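Local coordinates for capsid protein (Macrobrachium rosenbergii nodavirus, PDB 5YKU) that forms the coat of the virus particle, with a protrusion domain that probably builds the dimeric spikes on its surface, at residues 8-19 with 112-122. Sequence-based numbering, arbitrary orientation.
Sequences QLTYNADTIGNW and PYQYRIIRAIV
R116 reaches across the strand pair to bond the backbone of A13, where the regular antiparallel register slips by one residue. Between the pairs N12–R119 and I16–R116 the first strand has three residues, A13, D14 and T15, against I117 and I118 in the second. The extra residue makes a beta bulge, with A13 and D14 opposite I118. R116 leaves its strand with CG anti to the backbone N (chi1 180°), then bends at chi3 (-55°), bringing NH1 to A13 O at 2.9 Å, edge-on in the guanidinium plane. A water links the same NH1 to D14 OD1, and I16 CG2 packs over one guanidinium face, 3.5 Å from NH1. N12 OD1 accepts from D14 N (3.0 Å), an Asx turn at the bulge. Strand 10-18 is an outermost strand of the chain's antiparallel sheet; 114-121 lies between it and 41-47, whose Y47 forms a cation-pi contact with R116. Beyond the bulge, G17 lets the Y115 ring lie flat across the neighbouring backbone, with G17 CA 3.8 Å from the centroid of the Y115 ring, over its face, in a CH-pi contact. Y115 CD2 in turn sits over the W19 indole, 3.5 Å from CE2, with the ring planes inclined at 49°. W19 NE1 bonds Y74 OH, while water bridges Y115 OH to N18 O.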
ATOM      1  N   GLN A   8      27.385  -1.515  -0.423  1.00 19.06           N
ATOM      2  CA  GLN A   8      26.817  -0.286  -0.971  1.00 18.12           C
ATOM      3  C   GLN A   8      25.279  -0.268  -0.835  1.00 17.23           C
ATOM      4  O   GLN A   8      24.653   0.522  -1.472  1.00 16.48           O
ATOM      5  CB  GLN A   8      27.182  -0.146  -2.413  1.00 20.80           C
ATOM      6  CG  GLN A   8      28.731  -0.065  -2.687  1.00 25.31           C
ATOM      7  CD  GLN A   8      29.433   0.927  -1.775  1.00 31.64           C
ATOM      8  OE1 GLN A   8      29.143   2.138  -1.831  1.00 38.86           O
ATOM      9  NE2 GLN A   8      30.301   0.431  -0.893  1.00 32.63           N
ATOM     10  N   LEU A   9      24.741  -1.167   0.000  1.00 14.50           N
ATOM     11  CA  LEU A   9      23.261  -1.191   0.279  1.00 12.84           C
ATOM     12  C   LEU A   9      22.798   0.237   0.592  1.00 13.45           C
ATOM     13  O   LEU A   9      23.348   0.964   1.344  1.00 13.60           O
ATOM     14  CB  LEU A   9      23.010  -2.081   1.503  1.00 12.07           C
ATOM     15  CG  LEU A   9      21.605  -1.957   2.130  1.00 12.33           C
ATOM     16  CD1 LEU A   9      20.552  -2.524   1.289  1.00 12.34           C
ATOM     17  CD2 LEU A   9      21.661  -2.685   3.489  1.00 13.15           C
ATOM     18  N   THR A  10      21.680   0.566  -0.046  1.00 11.35           N
ATOM     19  CA  THR A  10      20.875   1.758   0.262  1.00 11.71           C
ATOM     20  C   THR A  10      19.420   1.376   0.134  1.00 11.01           C
ATOM     21  O   THR A  10      19.092   0.303  -0.364  1.00 11.05           O
ATOM     22  CB  THR A  10      21.179   2.939  -0.692  1.00 12.02           C
ATOM     23  OG1 THR A  10      20.820   2.571  -2.014  1.00 13.44           O
ATOM     24  CG2 THR A  10      22.679   3.345  -0.654  1.00 14.77           C
ATOM     25  N   TYR A  11      18.562   2.271   0.524  1.00 10.31           N
ATOM     26  CA  TYR A  11      17.112   2.126   0.293  1.00 10.66           C
ATOM     27  C   TYR A  11      16.609   3.216  -0.560  1.00 10.88           C
ATOM     28  O   TYR A  11      17.056   4.357  -0.477  1.00 12.02           O
ATOM     29  CB  TYR A  11      16.401   2.216   1.678  1.00 11.52           C
ATOM     30  CG  TYR A  11      16.809   1.202   2.718  1.00  9.48           C
ATOM     31  CD1 TYR A  11      16.163  -0.038   2.870  1.00  9.25           C
ATOM     32  CD2 TYR A  11      17.859   1.464   3.571  1.00  9.96           C
ATOM     33  CE1 TYR A  11      16.544  -0.933   3.888  1.00  9.69           C
ATOM     34  CE2 TYR A  11      18.249   0.593   4.557  1.00 10.02           C
ATOM     35  CZ  TYR A  11      17.581  -0.550   4.719  1.00  9.66           C
ATOM     36  OH  TYR A  11      17.948  -1.426   5.722  1.00 10.54           O
ATOM     37  N   ASN A  12      15.550   2.940  -1.287  1.00 10.59           N
ATOM     38  CA  ASN A  12      14.741   3.925  -1.929  1.00 10.43           C
ATOM     39  C   ASN A  12      13.369   3.831  -1.235  1.00 10.44           C
ATOM     40  O   ASN A  12      12.708   2.778  -1.371  1.00 10.56           O
ATOM     41  CB  ASN A  12      14.686   3.701  -3.445  1.00 11.32           C
ATOM     42  CG  ASN A  12      13.863   4.758  -4.128  1.00 13.10           C
ATOM     43  OD1 ASN A  12      12.767   5.116  -3.735  1.00 13.29           O
ATOM     44  ND2 ASN A  12      14.405   5.288  -5.181  1.00 17.79           N
ATOM     45  N   ALA A  13      12.976   4.880  -0.591  1.00  9.70           N
ATOM     46  CA  ALA A  13      11.683   4.987   0.076  1.00 10.01           C
ATOM     47  C   ALA A  13      10.844   6.101  -0.481  1.00 10.80           C
ATOM     48  O   ALA A  13       9.903   6.624   0.149  1.00 11.70           O
ATOM     49  CB  ALA A  13      11.897   5.177   1.518  1.00 10.16           C
ATOM     50  N   ASP A  14      11.112   6.525  -1.740  1.00 10.99           N
ATOM     51  CA  ASP A  14      10.429   7.661  -2.363  1.00 12.00           C
ATOM     52  C   ASP A  14       9.284   7.264  -3.232  1.00 11.36           C
ATOM     53  O   ASP A  14       8.598   8.217  -3.699  1.00 15.90           O
ATOM     54  CB  ASP A  14      11.425   8.621  -3.069  1.00 12.95           C
ATOM     55  CG  ASP A  14      12.272   9.306  -2.107  1.00 15.60           C
ATOM     56  OD1 ASP A  14      11.786   9.654  -1.020  1.00 16.21           O
ATOM     57  OD2 ASP A  14      13.481   9.428  -2.438  1.00 17.75           O
ATOM     58  N   THR A  15       9.036   6.039  -3.546  1.00 11.56           N
ATOM     59  CA  THR A  15       7.828   5.664  -4.329  1.00 12.74           C
ATOM     60  C   THR A  15       6.628   5.821  -3.422  1.00 12.30           C
ATOM     61  O   THR A  15       6.508   5.083  -2.428  1.00 14.31           O
ATOM     62  CB  THR A  15       7.940   4.244  -4.810  1.00 14.46           C
ATOM     63  OG1 THR A  15       9.114   4.147  -5.677  1.00 22.16           O
ATOM     64  CG2 THR A  15       6.745   3.850  -5.661  1.00 17.91           C
ATOM     65  N   ILE A  16       5.759   6.688  -3.739  1.00 10.66           N
ATOM     66  CA  ILE A  16       4.492   6.944  -3.032  1.00 11.09           C
ATOM     67  C   ILE A  16       3.370   6.845  -3.993  1.00 10.80           C
ATOM     68  O   ILE A  16       3.511   7.040  -5.241  1.00 13.08           O
ATOM     69  CB  ILE A  16       4.496   8.250  -2.255  1.00 11.39           C
ATOM     70  CG1 ILE A  16       4.768   9.443  -3.223  1.00 11.70           C
ATOM     71  CG2 ILE A  16       5.500   8.221  -1.140  1.00 13.31           C
ATOM     72  CD1 ILE A  16       4.519  10.800  -2.600  1.00 13.03           C
ATOM     73  N   GLY A  17       2.198   6.509  -3.524  1.00  9.76           N
ATOM     74  CA  GLY A  17       1.041   6.487  -4.324  1.00 10.28           C
ATOM     75  C   GLY A  17      -0.228   6.453  -3.550  1.00  9.06           C
ATOM     76  O   GLY A  17      -0.266   6.456  -2.320  1.00  9.48           O
ATOM     77  N   ASN A  18      -1.342   6.518  -4.255  1.00 10.15           N
ATOM     78  CA  ASN A  18      -2.689   6.556  -3.721  1.00  8.83           C
ATOM     79  C   ASN A  18      -3.412   5.293  -4.012  1.00  8.98           C
ATOM     80  O   ASN A  18      -3.359   4.733  -5.111  1.00 10.01           O
ATOM     81  CB  ASN A  18      -3.449   7.715  -4.372  1.00  9.79           C
ATOM     82  CG  ASN A  18      -2.914   9.022  -3.990  1.00 12.22           C
ATOM     83  OD1 ASN A  18      -2.383   9.276  -2.929  1.00 13.50           O
ATOM     84  ND2 ASN A  18      -3.138  10.002  -4.878  1.00 17.85           N
ATOM     85  N   TRP A  19      -4.122   4.796  -3.016  1.00  9.26           N
ATOM     86  CA  TRP A  19      -5.109   3.750  -3.223  1.00  9.09           C
ATOM     87  C   TRP A  19      -6.371   4.346  -3.829  1.00  8.89           C
ATOM     88  O   TRP A  19      -6.875   5.357  -3.327  1.00  9.19           O
ATOM     89  CB  TRP A  19      -5.470   3.096  -1.857  1.00  9.03           C
ATOM     90  CG  TRP A  19      -4.332   2.435  -1.176  1.00  8.11           C
ATOM     91  CD1 TRP A  19      -3.774   2.822   0.011  1.00  9.25           C
ATOM     92  CD2 TRP A  19      -3.577   1.302  -1.609  1.00  8.08           C
ATOM     93  NE1 TRP A  19      -2.745   1.998   0.346  1.00  9.10           N
ATOM     94  CE2 TRP A  19      -2.576   1.038  -0.630  1.00  7.84           C
ATOM     95  CE3 TRP A  19      -3.607   0.497  -2.749  1.00  8.99           C
ATOM     96  CZ2 TRP A  19      -1.686  -0.007  -0.729  1.00  8.48           C
ATOM     97  CZ3 TRP A  19      -2.729  -0.551  -2.845  1.00  9.03           C
ATOM     98  CH2 TRP A  19      -1.795  -0.842  -1.840  1.00  9.22           C
ATOM     99  N   PRO A 112      -8.070   9.753  -1.144  1.00  8.95           N
ATOM    100  CA  PRO A 112      -7.344   8.485  -1.137  1.00  8.92           C
ATOM    101  C   PRO A 112      -6.531   8.300   0.133  1.00  8.50           C
ATOM    102  O   PRO A 112      -6.020   9.249   0.724  1.00  9.34           O
ATOM    103  CB  PRO A 112      -6.430   8.550  -2.326  1.00 10.40           C
ATOM    104  CG  PRO A 112      -7.068   9.605  -3.256  1.00 14.23           C
ATOM    105  CD  PRO A 112      -7.752  10.563  -2.378  1.00 11.08           C
ATOM    106  N   TYR A 113      -6.439   7.045   0.550  1.00  7.83           N
ATOM    107  CA  TYR A 113      -5.384   6.663   1.481  1.00  7.46           C
ATOM    108  C   TYR A 113      -4.131   6.444   0.686  1.00  7.57           C
ATOM    109  O   TYR A 113      -4.140   6.261  -0.565  1.00  8.67           O
ATOM    110  CB  TYR A 113      -5.832   5.454   2.280  1.00  8.36           C
ATOM    111  CG  TYR A 113      -6.871   5.827   3.340  1.00  8.00           C
ATOM    112  CD1 TYR A 113      -6.515   6.741   4.336  1.00  7.50           C
ATOM    113  CD2 TYR A 113      -8.112   5.275   3.381  1.00  8.73           C
ATOM    114  CE1 TYR A 113      -7.423   7.116   5.365  1.00  7.55           C
ATOM    115  CE2 TYR A 113      -9.046   5.628   4.384  1.00  7.67           C
ATOM    116  CZ  TYR A 113      -8.677   6.557   5.341  1.00  7.77           C
ATOM    117  OH  TYR A 113      -9.521   6.933   6.341  1.00  9.45           O
ATOM    118  N   GLN A 114      -2.979   6.472   1.376  1.00  7.51           N
ATOM    119  CA  GLN A 114      -1.643   6.722   0.772  1.00  7.50           C
ATOM    120  C   GLN A 114      -0.655   5.702   1.226  1.00  7.89           C
ATOM    121  O   GLN A 114      -0.663   5.250   2.369  1.00  7.78           O
ATOM    122  CB  GLN A 114      -1.193   8.115   1.212  1.00  8.12           C
ATOM    123  CG  GLN A 114      -2.148   9.246   0.720  1.00  8.43           C
ATOM    124  CD  GLN A 114      -2.090  10.431   1.619  1.00  8.78           C
ATOM    125  OE1 GLN A 114      -2.321  10.355   2.848  1.00  9.12           O
ATOM    126  NE2 GLN A 114      -1.840  11.606   1.092  1.00 10.29           N
ATOM    127  N   TYR A 115       0.240   5.318   0.347  1.00  7.85           N
ATOM    128  CA  TYR A 115       1.217   4.307   0.601  1.00  8.19           C
ATOM    129  C   TYR A 115       2.600   4.708   0.147  1.00  7.90           C
ATOM    130  O   TYR A 115       2.788   5.574  -0.710  1.00  7.98           O
ATOM    131  CB  TYR A 115       0.808   2.959  -0.044  1.00  8.93           C
ATOM    132  CG  TYR A 115       0.896   2.962  -1.544  1.00  9.41           C
ATOM    133  CD1 TYR A 115       2.098   2.861  -2.218  1.00  9.18           C
ATOM    134  CD2 TYR A 115      -0.279   3.011  -2.307  1.00  9.19           C
ATOM    135  CE1 TYR A 115       2.081   2.801  -3.638  1.00  9.32           C
ATOM    136  CE2 TYR A 115      -0.284   3.059  -3.653  1.00 10.64           C
ATOM    137  CZ  TYR A 115       0.911   2.920  -4.310  1.00  9.81           C
ATOM    138  OH  TYR A 115       0.908   2.948  -5.721  1.00 13.35           O
ATOM    139  N   ARG A 116       3.617   4.093   0.791  1.00  8.55           N
ATOM    140  CA  ARG A 116       5.059   4.291   0.511  1.00  7.76           C
ATOM    141  C   ARG A 116       5.679   2.938   0.288  1.00  8.85           C
ATOM    142  O   ARG A 116       5.500   2.047   1.131  1.00  9.31           O
ATOM    143  CB  ARG A 116       5.693   5.048   1.653  1.00  8.25           C
ATOM    144  CG  ARG A 116       7.188   5.277   1.427  1.00  9.69           C
ATOM    145  CD  ARG A 116       7.818   5.996   2.642  1.00  9.89           C
ATOM    146  NE  ARG A 116       7.148   7.230   2.981  1.00 10.69           N
ATOM    147  CZ  ARG A 116       7.200   8.357   2.317  1.00 11.32           C
ATOM    148  NH1 ARG A 116       8.002   8.527   1.301  1.00 11.58           N
ATOM    149  NH2 ARG A 116       6.482   9.380   2.799  1.00 11.68           N
ATOM    150  N   ILE A 117       6.420   2.803  -0.763  1.00  9.17           N
ATOM    151  CA  ILE A 117       7.139   1.542  -1.047  1.00  9.59           C
ATOM    152  C   ILE A 117       8.578   1.711  -0.770  1.00  9.45           C
ATOM    153  O   ILE A 117       9.214   2.753  -1.130  1.00 11.42           O
ATOM    154  CB  ILE A 117       6.895   1.093  -2.489  1.00 11.83           C
ATOM    155  CG1 ILE A 117       5.427   0.660  -2.630  1.00 14.26           C
ATOM    156  CG2 ILE A 117       7.852  -0.053  -2.868  1.00 12.57           C
ATOM    157  CD1 ILE A 117       4.960   0.282  -4.000  1.00 16.67           C
ATOM    158  N   ILE A 118       9.132   0.791   0.011  1.00  9.02           N
ATOM    159  CA  ILE A 118      10.529   0.760   0.407  1.00  9.10           C
ATOM    160  C   ILE A 118      11.222  -0.348  -0.339  1.00  8.63           C
ATOM    161  O   ILE A 118      10.789  -1.555  -0.287  1.00  8.97           O
ATOM    162  CB  ILE A 118      10.739   0.587   1.877  1.00 10.86           C
ATOM    163  CG1 ILE A 118      10.079   1.782   2.579  1.00 13.99           C
ATOM    164  CG2 ILE A 118      12.201   0.501   2.249  1.00 12.03           C
ATOM    165  CD1 ILE A 118       9.893   1.543   4.030  1.00 22.52           C
ATOM    166  N   ARG A 119      12.341  -0.051  -1.035  1.00  9.19           N
ATOM    167  CA  ARG A 119      13.116  -1.003  -1.788  1.00  9.84           C
ATOM    168  C   ARG A 119      14.558  -0.981  -1.356  1.00  9.61           C
ATOM    169  O   ARG A 119      15.186   0.092  -1.378  1.00 10.24           O
ATOM    170  CB  ARG A 119      13.083  -0.599  -3.291  1.00 10.07           C
ATOM    171  CG  ARG A 119      13.906  -1.491  -4.178  1.00 11.62           C
ATOM    172  CD  ARG A 119      13.987  -0.898  -5.582  1.00 13.27           C
ATOM    173  NE  ARG A 119      15.029  -1.494  -6.397  1.00 13.75           N
ATOM    174  CZ  ARG A 119      15.644  -0.904  -7.413  1.00 14.19           C
ATOM    175  NH1 ARG A 119      16.598  -1.582  -7.980  1.00 15.84           N
ATOM    176  NH2 ARG A 119      15.294   0.356  -7.709  1.00 15.67           N
ATOM    177  N   ALA A 120      15.110  -2.085  -0.899  1.00  9.39           N
ATOM    178  CA  ALA A 120      16.584  -2.226  -0.683  1.00 10.98           C
ATOM    179  C   ALA A 120      17.253  -2.362  -2.072  1.00 10.77           C
ATOM    180  O   ALA A 120      16.926  -3.270  -2.833  1.00 12.46           O
ATOM    181  CB  ALA A 120      16.868  -3.463   0.153  1.00 10.63           C
ATOM    182  N   ILE A 121      18.141  -1.425  -2.350  1.00 10.60           N
ATOM    183  CA  ILE A 121      18.920  -1.431  -3.588  1.00 12.27           C
ATOM    184  C   ILE A 121      20.245  -2.180  -3.317  1.00 10.36           C
ATOM    185  O   ILE A 121      21.127  -1.579  -2.691  1.00 11.66           O
ATOM    186  CB  ILE A 121      19.093  -0.032  -4.121  1.00 12.80           C
ATOM    187  CG1 ILE A 121      17.683   0.532  -4.438  1.00 15.09           C
ATOM    188  CG2 ILE A 121      19.916  -0.122  -5.435  1.00 15.83           C
ATOM    189  CD1 ILE A 121      17.689   1.951  -4.935  1.00 18.03           C
ATOM    190  N   VAL A 122      20.260  -3.419  -3.647  1.00 10.73           N
ATOM    191  CA  VAL A 122      21.394  -4.312  -3.315  1.00 12.68           C
ATOM    192  C   VAL A 122      21.277  -5.505  -4.182  1.00 12.82           C
ATOM    193  O   VAL A 122      20.171  -5.890  -4.598  1.00 13.17           O
ATOM    194  CB  VAL A 122      21.341  -4.655  -1.814  1.00 12.33           C
ATOM    195  CG1 VAL A 122      20.127  -5.535  -1.480  1.00 14.16           C
ATOM    196  CG2 VAL A 122      22.674  -5.343  -1.390  1.00 13.91           C
TER
HETATM  197  O   HOH W   1      22.539   0.777  -3.143  1.00 16.05           O
HETATM  198  O   HOH W   2      10.606   3.197  -3.410  1.00 19.26           O
HETATM  199  O   HOH W   3       9.145  10.612  -0.335  1.00 29.48           O
HETATM  200  O   HOH W   4      -1.183   4.095  -6.919  1.00 21.65           O
HETATM  201  O   HOH W   5      -2.764  11.713  -1.776  1.00 25.06           O
HETATM  202  O   HOH W   6      -8.260   5.218  -0.928  1.00  9.53           O